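Local atomic coordinates of inositol 2-dehydrogenase/D-chiro-inositol 3-dehydrogenase (Lactobacillus casei, PDB entry 4MIO), a protein that catalyses the NAD-dependent oxidation of myo-inositol to 2-keto-myo-inositol and of D-chiro-inositol to its 1-keto derivative. Residues Phe92-Lys97 with Thr284-Phe289; Leu185-Thr190 with Leu216-Gly221. All coordinates share one frame; numbering follows the deposited sequence.

In the fold
The two contacts illustrate how one chain uses different chemistry to join its two parts and to order one of them. Interaction 1 is buried and largely aromatic, joining strand 92-95 of the NAD-binding Rossmann fold to helix 279-294 from the C-terminal part of the chain; of the two, it alone touches the bound NAI, through E96 and K97. Interaction 2 is mainly polar and only partly buried, and lies within the C-terminal domain beside a second subunit, where the start of strand 189-195 meets the end of strand 212-218. The centres of interactions 1 and 2 are about 26 Å apart. The nearest atoms of interactions 1 and 2 are about 13 Å apart. Along the sequence, interaction 2 is nested inside the loop closed by interaction 1.

Interaction 1: residues Phe92-Lys97 with Thr284-Phe289; sequences FIFTEK and TEVQEF. With NAI (1,4-dihydronicotinamide adenine dinucleotide), chain E.
The side chain of F94 overlaps F289 twice. CB of F94, already directed at helix 279-294 by the strand backbone, stands almost over the middle of the F289 ring, 3.8 Å from the F289 centroid, a CH-pi contact. The F94 ring then meets the same phenyl group in a T-shaped (edge-to-face) stack, the F94 edge toward the F289 face, with centroids 5.5 Å apart and planes at 67°. Here chi1 of F94, -175° with CG opposite the backbone N, aims the ring at both this stack and E285. CZ of F289 also touches CB of F92 at 3.9 Å. The E285 carboxylate comes to the edge of the F94 ring, its plane turned 76° from the ring and E285 CD lying 3.7 Å from F94 CZ. F71 and H17 pack against F94 as well, so the phenyl group is wedged among aromatic neighbours. Beyond it E96 turns to the cofactor: E96 OE1 accepts the carboxamide N7N of NAI at 3.0 Å and also the amide of K97, while OE2 is hydrogen-bonded to H17. With an alanine at E96, the carboxamide N-H is likely to lose this acceptor, the nicotinamide to turn more freely, and H17 to lose a partner. The backbone O of K97 accepts the NAI ribose hydroxyl O3D at 3.0 Å. A parallel strand running into the dinucleotide site and covered by a C-terminal helix is consistent with the two-domain architecture of the Gfo/Idh/MocA family, in which a Rossmann domain supplies that site.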
ATOM      1  N   PHE A  92      24.990 -37.898   1.905  1.00 20.35           N
ATOM      2  CA  PHE A  92      24.322 -36.722   2.386  1.00 21.18           C
ATOM      3  C   PHE A  92      22.798 -37.022   2.426  1.00 19.52           C
ATOM      4  O   PHE A  92      22.304 -37.792   1.653  1.00 20.25           O
ATOM      5  CB  PHE A  92      24.635 -35.529   1.460  1.00 20.05           C
ATOM      6  CG  PHE A  92      26.042 -34.998   1.598  1.00 21.02           C
ATOM      7  CD1 PHE A  92      26.346 -34.044   2.506  1.00 23.77           C
ATOM      8  CD2 PHE A  92      27.026 -35.429   0.767  1.00 21.78           C
ATOM      9  CE1 PHE A  92      27.615 -33.555   2.611  1.00 29.49           C
ATOM     10  CE2 PHE A  92      28.252 -34.925   0.857  1.00 24.33           C
ATOM     11  CZ  PHE A  92      28.557 -34.008   1.800  1.00 25.29           C
ATOM     12  N   ILE A  93      22.118 -36.367   3.347  1.00 18.63           N
ATOM     13  CA  ILE A  93      20.730 -36.651   3.604  1.00 18.31           C
ATOM     14  C   ILE A  93      19.878 -35.357   3.644  1.00 14.26           C
ATOM     15  O   ILE A  93      20.114 -34.507   4.442  1.00 18.24           O
ATOM     16  CB  ILE A  93      20.597 -37.354   4.935  1.00 18.23           C
ATOM     17  CG1 ILE A  93      21.425 -38.635   4.950  1.00 21.22           C
ATOM     18  CG2 ILE A  93      19.138 -37.627   5.254  1.00 21.46           C
ATOM     19  CD1 ILE A  93      21.639 -39.185   6.275  1.00 20.27           C
ATOM     20  N   PHE A  94      18.929 -35.278   2.740  1.00 16.51           N
ATOM     21  CA  PHE A  94      17.884 -34.265   2.783  1.00 17.82           C
ATOM     22  C   PHE A  94      16.581 -34.966   3.175  1.00 17.18           C
ATOM     23  O   PHE A  94      16.066 -35.755   2.459  1.00 20.13           O
ATOM     24  CB  PHE A  94      17.703 -33.570   1.434  1.00 17.06           C
ATOM     25  CG  PHE A  94      16.704 -32.413   1.461  1.00 17.32           C
ATOM     26  CD1 PHE A  94      15.358 -32.644   1.344  1.00 20.40           C
ATOM     27  CD2 PHE A  94      17.124 -31.124   1.630  1.00 21.55           C
ATOM     28  CE1 PHE A  94      14.472 -31.627   1.387  1.00 19.66           C
ATOM     29  CE2 PHE A  94      16.204 -30.100   1.684  1.00 19.57           C
ATOM     30  CZ  PHE A  94      14.903 -30.357   1.552  1.00 20.57           C
ATOM     31  N   THR A  95      16.115 -34.666   4.367  1.00 16.90           N
ATOM     32  CA  THR A  95      14.839 -35.176   4.804  1.00 17.87           C
ATOM     33  C   THR A  95      13.806 -34.061   4.865  1.00 21.09           C
ATOM     34  O   THR A  95      14.070 -33.019   5.372  1.00 19.91           O
ATOM     35  CB  THR A  95      14.906 -35.893   6.161  1.00 18.75           C
ATOM     36  OG1 THR A  95      13.654 -36.453   6.492  1.00 22.69           O
ATOM     37  CG2 THR A  95      15.367 -34.986   7.241  1.00 19.19           C
ATOM     38  N   GLU A  96      12.650 -34.339   4.327  1.00 18.94           N
ATOM     39  CA  GLU A  96      11.535 -33.465   4.554  1.00 19.62           C
ATOM     40  C   GLU A  96      11.223 -33.418   6.034  1.00 22.40           C
ATOM     41  O   GLU A  96      11.573 -34.300   6.758  1.00 20.86           O
ATOM     42  CB  GLU A  96      10.314 -33.884   3.724  1.00 19.38           C
ATOM     43  CG  GLU A  96      10.200 -33.212   2.375  1.00 18.97           C
ATOM     44  CD  GLU A  96      10.204 -31.696   2.463  1.00 21.14           C
ATOM     45  OE1 GLU A  96       9.930 -31.181   3.551  1.00 22.30           O
ATOM     46  OE2 GLU A  96      10.464 -31.064   1.464  1.00 23.00           O
ATOM     47  N   LYS A  97      10.564 -32.342   6.465  1.00 19.54           N
ATOM     48  CA  LYS A  97      10.002 -32.304   7.798  1.00 22.68           C
ATOM     49  C   LYS A  97       8.946 -33.411   7.924  1.00 21.22           C
ATOM     50  O   LYS A  97       8.354 -33.783   6.965  1.00 23.11           O
ATOM     51  CB  LYS A  97       9.387 -30.940   8.100  1.00 23.00           C
ATOM     52  CG  LYS A  97       8.526 -30.427   7.026  1.00 25.49           C
ATOM     53  CD  LYS A  97       7.140 -30.070   7.429  1.00 32.87           C
ATOM     54  CE  LYS A  97       6.374 -31.236   7.919  1.00 30.49           C
ATOM     55  NZ  LYS A  97       4.955 -31.233   7.570  1.00 34.53           N
ATOM     56  N   THR A 284      15.170 -22.851  -3.875  1.00 16.16           N
ATOM     57  CA  THR A 284      16.382 -22.322  -3.283  1.00 15.79           C
ATOM     58  C   THR A 284      16.971 -23.294  -2.262  1.00 17.57           C
ATOM     59  O   THR A 284      18.153 -23.490  -2.214  1.00 16.68           O
ATOM     60  CB  THR A 284      16.114 -20.971  -2.638  1.00 16.03           C
ATOM     61  OG1 THR A 284      15.722 -20.056  -3.638  1.00 19.34           O
ATOM     62  CG2 THR A 284      17.355 -20.422  -1.984  1.00 17.81           C
ATOM     63  N   GLU A 285      16.112 -23.883  -1.471  1.00 16.00           N
ATOM     64  CA  GLU A 285      16.563 -24.817  -0.470  1.00 16.28           C
ATOM     65  C   GLU A 285      17.247 -26.039  -1.066  1.00 17.41           C
ATOM     66  O   GLU A 285      18.278 -26.434  -0.612  1.00 17.42           O
ATOM     67  CB  GLU A 285      15.413 -25.185   0.481  1.00 20.47           C
ATOM     68  CG  GLU A 285      15.025 -26.592   0.555  1.00 25.51           C
ATOM     69  CD  GLU A 285      13.759 -26.890   1.348  1.00 17.66           C
ATOM     70  OE1 GLU A 285      13.769 -26.693   2.551  1.00 18.07           O
ATOM     71  OE2 GLU A 285      12.800 -27.374   0.746  1.00 19.58           O
ATOM     72  N   VAL A 286      16.651 -26.616  -2.078  1.00 13.76           N
ATOM     73  CA  VAL A 286      17.183 -27.791  -2.693  1.00 15.96           C
ATOM     74  C   VAL A 286      18.427 -27.471  -3.489  1.00 17.22           C
ATOM     75  O   VAL A 286      19.359 -28.214  -3.478  1.00 16.77           O
ATOM     76  CB  VAL A 286      16.109 -28.474  -3.567  1.00 15.35           C
ATOM     77  CG1 VAL A 286      16.684 -29.587  -4.397  1.00 18.50           C
ATOM     78  CG2 VAL A 286      15.035 -28.975  -2.708  1.00 19.57           C
ATOM     79  N   GLN A 287      18.430 -26.317  -4.150  1.00 17.49           N
ATOM     80  CA  GLN A 287      19.597 -25.946  -4.912  1.00 16.75           C
ATOM     81  C   GLN A 287      20.779 -25.750  -4.005  1.00 16.31           C
ATOM     82  O   GLN A 287      21.861 -26.104  -4.349  1.00 15.88           O
ATOM     83  CB  GLN A 287      19.365 -24.691  -5.728  1.00 15.23           C
ATOM     84  CG  GLN A 287      20.504 -24.338  -6.627  1.00 17.40           C
ATOM     85  CD  GLN A 287      20.689 -25.297  -7.799  1.00 18.48           C
ATOM     86  OE1 GLN A 287      19.940 -25.289  -8.734  1.00 17.39           O
ATOM     87  NE2 GLN A 287      21.718 -26.084  -7.720  1.00 19.87           N
ATOM     88  N   GLU A 288      20.545 -25.211  -2.834  1.00 14.47           N
ATOM     89  CA  GLU A 288      21.644 -25.002  -1.912  1.00 14.82           C
ATOM     90  C   GLU A 288      22.177 -26.360  -1.400  1.00 17.52           C
ATOM     91  O   GLU A 288      23.358 -26.533  -1.267  1.00 16.92           O
ATOM     92  CB  GLU A 288      21.207 -24.162  -0.726  1.00 17.39           C
ATOM     93  CG  GLU A 288      22.346 -23.773   0.206  1.00 18.08           C
ATOM     94  CD  GLU A 288      21.839 -23.160   1.468  1.00 19.57           C
ATOM     95  OE1 GLU A 288      21.348 -23.899   2.300  1.00 23.40           O
ATOM     96  OE2 GLU A 288      21.931 -21.962   1.600  1.00 22.97           O
ATOM     97  N   PHE A 289      21.287 -27.284  -1.124  1.00 15.43           N
ATOM     98  CA  PHE A 289      21.697 -28.607  -0.675  1.00 15.91           C
ATOM     99  C   PHE A 289      22.576 -29.275  -1.752  1.00 16.83           C
ATOM    100  O   PHE A 289      23.619 -29.771  -1.460  1.00 16.01           O
ATOM    101  CB  PHE A 289      20.485 -29.464  -0.333  1.00 16.07           C
ATOM    102  CG  PHE A 289      20.811 -30.870   0.052  1.00 15.42           C
ATOM    103  CD1 PHE A 289      21.263 -31.152   1.302  1.00 15.82           C
ATOM    104  CD2 PHE A 289      20.676 -31.893  -0.849  1.00 17.85           C
ATOM    105  CE1 PHE A 289      21.570 -32.447   1.658  1.00 17.21           C
ATOM    106  CE2 PHE A 289      20.989 -33.196  -0.475  1.00 16.11           C
ATOM    107  CZ  PHE A 289      21.429 -33.452   0.763  1.00 15.88           C
TER
HETATM  108  PA  NAI E 401       2.360 -38.704   0.158  1.00 25.93           P
HETATM  109  O1A NAI E 401       1.577 -39.594   0.964  1.00 28.64           O
HETATM  110  O2A NAI E 401       1.871 -38.219  -1.053  1.00 21.52           O
HETATM  111  O5B NAI E 401       3.669 -39.447  -0.256  1.00 24.55           O
HETATM  112  C5B NAI E 401       4.415 -40.245   0.571  1.00 27.36           C
HETATM  113  C4B NAI E 401       5.024 -41.415  -0.211  1.00 26.40           C
HETATM  114  O4B NAI E 401       5.862 -42.173   0.617  1.00 30.54           O
HETATM  115  C3B NAI E 401       3.989 -42.437  -0.644  1.00 26.75           C
HETATM  116  O3B NAI E 401       4.140 -42.699  -1.987  1.00 28.14           O
HETATM  117  C2B NAI E 401       4.245 -43.646   0.213  1.00 28.17           C
HETATM  118  O2B NAI E 401       3.851 -44.843  -0.409  1.00 30.95           O
HETATM  119  C1B NAI E 401       5.718 -43.572   0.392  1.00 27.96           C
HETATM  120  N9A NAI E 401       6.181 -44.200   1.606  1.00 27.60           N
HETATM  121  C8A NAI E 401       5.600 -44.230   2.768  1.00 26.82           C
HETATM  122  N7A NAI E 401       6.365 -44.816   3.670  1.00 31.36           N
HETATM  123  C5A NAI E 401       7.467 -45.196   3.059  1.00 28.78           C
HETATM  124  C6A NAI E 401       8.698 -45.882   3.407  1.00 29.70           C
HETATM  125  N6A NAI E 401       8.970 -46.336   4.612  1.00 30.75           N
HETATM  126  N1A NAI E 401       9.603 -46.021   2.452  1.00 29.27           N
HETATM  127  C2A NAI E 401       9.403 -45.611   1.249  1.00 27.60           C
HETATM  128  N3A NAI E 401       8.311 -45.003   0.856  1.00 28.55           N
HETATM  129  C4A NAI E 401       7.336 -44.767   1.718  1.00 28.14           C
HETATM  130  O3  NAI E 401       2.814 -37.574   1.186  1.00 24.40           O
HETATM  131  PN  NAI E 401       3.636 -36.220   0.842  1.00 25.19           P
HETATM  132  O1N NAI E 401       2.733 -35.081   0.857  1.00 27.59           O
HETATM  133  O2N NAI E 401       4.348 -36.369  -0.384  1.00 25.11           O
HETATM  134  O5D NAI E 401       4.537 -35.956   2.035  1.00 22.48           O
HETATM  135  C5D NAI E 401       5.763 -36.627   2.164  1.00 22.62           C
HETATM  136  C4D NAI E 401       6.609 -35.944   3.207  1.00 24.10           C
HETATM  137  O4D NAI E 401       6.840 -34.625   2.776  1.00 32.79           O
HETATM  138  C3D NAI E 401       5.899 -35.811   4.521  1.00 23.85           C
HETATM  139  O3D NAI E 401       6.876 -35.942   5.512  1.00 27.09           O
HETATM  140  C2D NAI E 401       5.376 -34.391   4.485  1.00 22.69           C
HETATM  141  O2D NAI E 401       5.320 -33.953   5.788  1.00 25.08           O
HETATM  142  C1D NAI E 401       6.507 -33.697   3.778  1.00 24.08           C
HETATM  143  N1N NAI E 401       6.060 -32.434   3.203  1.00 24.19           N
HETATM  144  C2N NAI E 401       6.656 -31.292   3.474  1.00 23.35           C
HETATM  145  C3N NAI E 401       6.235 -30.086   2.964  1.00 25.70           C
HETATM  146  C7N NAI E 401       6.931 -28.788   3.312  1.00 27.14           C
HETATM  147  O7N NAI E 401       6.341 -27.767   3.149  1.00 25.84           O
HETATM  148  N7N NAI E 401       8.144 -28.844   3.785  1.00 24.54           N
HETATM  149  C4N NAI E 401       5.106 -30.036   1.998  1.00 24.99           C
HETATM  150  C5N NAI E 401       4.578 -31.352   1.767  1.00 27.28           C
HETATM  151  C6N NAI E 401       5.092 -32.459   2.365  1.00 22.39           C

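Interaction 2: residues Leu185-Thr190 with Leu216-Gly221; sequences LDDEYT and LTTKKG. With SO4 (sulfate ion), chain B.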
ATOM      1  N   LEU A 185      14.900 -14.899  15.422  1.00 15.01           N
ATOM      2  CA  LEU A 185      15.249 -14.175  16.614  1.00 14.14           C
ATOM      3  C   LEU A 185      16.639 -14.535  17.218  1.00 16.59           C
ATOM      4  O   LEU A 185      17.073 -13.890  18.101  1.00 18.21           O
ATOM      5  CB  LEU A 185      14.173 -14.419  17.676  1.00 17.32           C
ATOM      6  CG  LEU A 185      12.765 -13.919  17.369  1.00 14.77           C
ATOM      7  CD1 LEU A 185      11.804 -14.433  18.359  1.00 16.78           C
ATOM      8  CD2 LEU A 185      12.744 -12.403  17.320  1.00 18.05           C
ATOM      9  N   ASP A 186      17.272 -15.538  16.662  0.87 15.26           N
ATOM     10  CA  ASP A 186      18.484 -16.137  17.240  0.87 19.35           C
ATOM     11  C   ASP A 186      18.317 -16.358  18.752  0.87 18.00           C
ATOM     12  O   ASP A 186      19.104 -15.927  19.516  0.87 19.31           O
ATOM     13  CB  ASP A 186      19.696 -15.283  16.933  0.87 18.46           C
ATOM     14  CG  ASP A 186      21.008 -15.956  17.283  0.87 28.50           C
ATOM     15  OD1 ASP A 186      20.993 -17.186  17.497  0.87 30.03           O
ATOM     16  OD2 ASP A 186      22.025 -15.252  17.366  0.87 28.75           O
ATOM     17  N   ASP A 187      17.242 -17.020  19.120  1.00 18.10           N
ATOM     18  CA  ASP A 187      16.893 -17.184  20.514  1.00 19.57           C
ATOM     19  C   ASP A 187      16.366 -18.597  20.744  1.00 21.11           C
ATOM     20  O   ASP A 187      16.224 -19.327  19.842  1.00 25.71           O
ATOM     21  CB  ASP A 187      15.881 -16.113  20.940  1.00 19.52           C
ATOM     22  CG  ASP A 187      15.890 -15.798  22.429  1.00 22.90           C
ATOM     23  OD1 ASP A 187      16.538 -16.495  23.184  1.00 24.35           O
ATOM     24  OD2 ASP A 187      15.233 -14.833  22.810  1.00 21.31           O
ATOM     25  N   GLU A 188      16.147 -18.971  21.981  0.93 20.22           N
ATOM     26  CA  GLU A 188      15.632 -20.287  22.309  0.93 19.36           C
ATOM     27  C   GLU A 188      14.238 -20.176  22.936  0.93 15.01           C
ATOM     28  O   GLU A 188      13.983 -19.268  23.653  0.93 19.21           O
ATOM     29  CB  GLU A 188      16.569 -20.966  23.296  0.93 23.60           C
ATOM     30  CG  GLU A 188      18.024 -20.952  22.899  0.93 29.53           C
ATOM     31  CD  GLU A 188      18.952 -21.318  24.075  0.93 42.81           C
ATOM     32  OE1 GLU A 188      20.169 -21.467  23.843  0.93 47.23           O
ATOM     33  OE2 GLU A 188      18.461 -21.458  25.210  0.93 41.69           O
ATOM     34  N   TYR A 189      13.387 -21.137  22.663  1.00 18.08           N
ATOM     35  CA  TYR A 189      12.066 -21.166  23.245  1.00 17.57           C
ATOM     36  C   TYR A 189      12.097 -21.605  24.704  1.00 20.32           C
ATOM     37  O   TYR A 189      12.847 -22.480  25.060  1.00 20.92           O
ATOM     38  CB  TYR A 189      11.155 -22.132  22.484  1.00 19.16           C
ATOM     39  CG  TYR A 189      10.951 -21.820  21.022  1.00 17.33           C
ATOM     40  CD1 TYR A 189      10.793 -20.523  20.586  1.00 16.91           C
ATOM     41  CD2 TYR A 189      10.886 -22.811  20.083  1.00 16.85           C
ATOM     42  CE1 TYR A 189      10.612 -20.243  19.271  1.00 16.69           C
ATOM     43  CE2 TYR A 189      10.700 -22.526  18.786  1.00 18.14           C
ATOM     44  CZ  TYR A 189      10.555 -21.221  18.371  1.00 16.98           C
ATOM     45  OH  TYR A 189      10.372 -20.925  17.066  1.00 16.84           O
ATOM     46  N   THR A 190      11.228 -21.009  25.499  1.00 16.49           N
ATOM     47  CA  THR A 190      11.058 -21.382  26.884  1.00 15.87           C
ATOM     48  C   THR A 190       9.663 -21.919  27.207  1.00 20.01           C
ATOM     49  O   THR A 190       9.481 -22.510  28.229  1.00 19.59           O
ATOM     50  CB  THR A 190      11.403 -20.239  27.823  1.00 18.74           C
ATOM     51  OG1 THR A 190      10.670 -19.072  27.493  1.00 19.09           O
ATOM     52  CG2 THR A 190      12.898 -19.924  27.760  1.00 19.74           C
ATOM     53  N   LEU A 216       4.307 -18.349  22.081  1.00 16.28           N
ATOM     54  CA  LEU A 216       5.617 -18.841  22.468  1.00 15.44           C
ATOM     55  C   LEU A 216       6.434 -17.771  23.175  1.00 19.54           C
ATOM     56  O   LEU A 216       6.300 -16.630  22.870  1.00 17.51           O
ATOM     57  CB  LEU A 216       6.429 -19.329  21.274  1.00 17.39           C
ATOM     58  CG  LEU A 216       5.937 -20.508  20.464  1.00 18.42           C
ATOM     59  CD1 LEU A 216       4.827 -20.114  19.516  1.00 23.47           C
ATOM     60  CD2 LEU A 216       7.053 -21.151  19.682  1.00 24.97           C
ATOM     61  N   THR A 217       7.237 -18.180  24.126  1.00 16.70           N
ATOM     62  CA  THR A 217       8.120 -17.279  24.797  1.00 16.82           C
ATOM     63  C   THR A 217       9.552 -17.728  24.528  1.00 15.69           C
ATOM     64  O   THR A 217       9.784 -18.852  24.304  1.00 16.62           O
ATOM     65  CB  THR A 217       7.863 -17.199  26.294  1.00 18.69           C
ATOM     66  OG1 THR A 217       8.098 -18.460  26.878  1.00 21.60           O
ATOM     67  CG2 THR A 217       6.418 -16.813  26.550  1.00 18.81           C
ATOM     68  N   THR A 218      10.461 -16.763  24.530  1.00 17.07           N
ATOM     69  CA  THR A 218      11.847 -17.050  24.334  1.00 19.03           C
ATOM     70  C   THR A 218      12.643 -16.655  25.577  1.00 17.07           C
ATOM     71  O   THR A 218      12.180 -16.011  26.450  1.00 17.83           O
ATOM     72  CB  THR A 218      12.444 -16.305  23.111  1.00 17.48           C
ATOM     73  OG1 THR A 218      12.625 -14.928  23.398  1.00 18.58           O
ATOM     74  CG2 THR A 218      11.608 -16.479  21.911  1.00 20.02           C
ATOM     75  N   LYS A 219      13.892 -17.120  25.589  0.91 17.25           N
ATOM     76  CA  LYS A 219      14.756 -16.877  26.699  0.91 18.86           C
ATOM     77  C   LYS A 219      15.023 -15.420  26.954  0.91 19.48           C
ATOM     78  O   LYS A 219      15.116 -15.000  28.075  0.91 20.97           O
ATOM     79  CB  LYS A 219      16.065 -17.630  26.493  0.91 19.57           C
ATOM     80  CG  LYS A 219      17.053 -17.481  27.603  0.91 25.87           C
ATOM     81  CD  LYS A 219      18.316 -18.285  27.348  0.91 34.38           C
ATOM     82  CE  LYS A 219      19.323 -18.164  28.476  0.91 44.18           C
ATOM     83  NZ  LYS A 219      20.593 -18.919  28.197  0.91 47.70           N
ATOM     84  N   LYS A 220      15.152 -14.647  25.897  1.00 18.18           N
ATOM     85  CA  LYS A 220      15.313 -13.213  26.071  1.00 19.98           C
ATOM     86  C   LYS A 220      14.012 -12.470  26.405  1.00 19.68           C
ATOM     87  O   LYS A 220      14.028 -11.350  26.747  1.00 20.76           O
ATOM     88  CB  LYS A 220      16.017 -12.587  24.887  1.00 21.92           C
ATOM     89  CG  LYS A 220      17.456 -12.976  24.767  1.00 26.27           C
ATOM     90  CD  LYS A 220      18.124 -12.334  23.551  1.00 26.02           C
ATOM     91  CE  LYS A 220      19.622 -12.555  23.568  1.00 30.94           C
ATOM     92  NZ  LYS A 220      20.304 -11.932  22.444  1.00 35.09           N
ATOM     93  N   GLY A 221      12.908 -13.174  26.331  1.00 19.76           N
ATOM     94  CA  GLY A 221      11.646 -12.643  26.763  1.00 18.24           C
ATOM     95  C   GLY A 221      10.690 -12.231  25.643  1.00 16.10           C
ATOM     96  O   GLY A 221       9.638 -11.765  25.902  1.00 19.13           O
TER
HETATM   97  S   SO4 B 405      18.748  -8.684  21.559  0.58 22.47           S
HETATM   98  O1  SO4 B 405      18.802  -7.597  20.673  0.58 26.00           O
HETATM   99  O2  SO4 B 405      17.487  -9.366  21.432  0.58 19.58           O
HETATM  100  O3  SO4 B 405      18.983  -8.223  22.898  0.58 26.51           O
HETATM  101  O4  SO4 B 405      19.776  -9.591  21.175  0.58 25.52           O
HETATM  102  O   HOH W   1      19.406 -13.034  20.168  1.00 30.61           O
HETATM  103  O   HOH W   2      11.280 -16.832  29.151  1.00 31.80           O
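This is an antiparallel pairing of strand ends, continued by a turn that a side chain holds, in the mixed sheet of the C-terminal alpha/beta domain, where the chain leaving helix 168-185 enters strand 189-195 beside the end of strand 212-218. Y189 and T218 form a non-hydrogen-bonded pair, and T190 N donates to T217 O at 2.9 Å with an N-H...O angle of 173°. CD2 of L216 sits over the centre of one face of the Y189 ring, a CH-pi contact 3.7 Å from the centroid; the tyrosine hydroxyl is tied to I178 O. T190 OG1 and T217 OG1 share a hydrogen bond of 2.7 Å. D187 grips the type I turn T218-G221. OD2 of D187 receives T218 OG1 from above the carboxylate plane, at 2.7 Å, and K220 N on the syn lone pair, at 3.1 Å, while OD1 takes the amide of E188. A chi1 of -155° brings the carboxylate to these turn donors. E188 O accepts K219 N at 2.9 Å. K220 NZ donates to a sulfate, probably from the crystallisation liquor, that is also hydrogen-bonded to R198 of the second subunit. With three donors on its two oxygens, the D187 carboxylate probably stays ionised and fixes both the turn and its own loop.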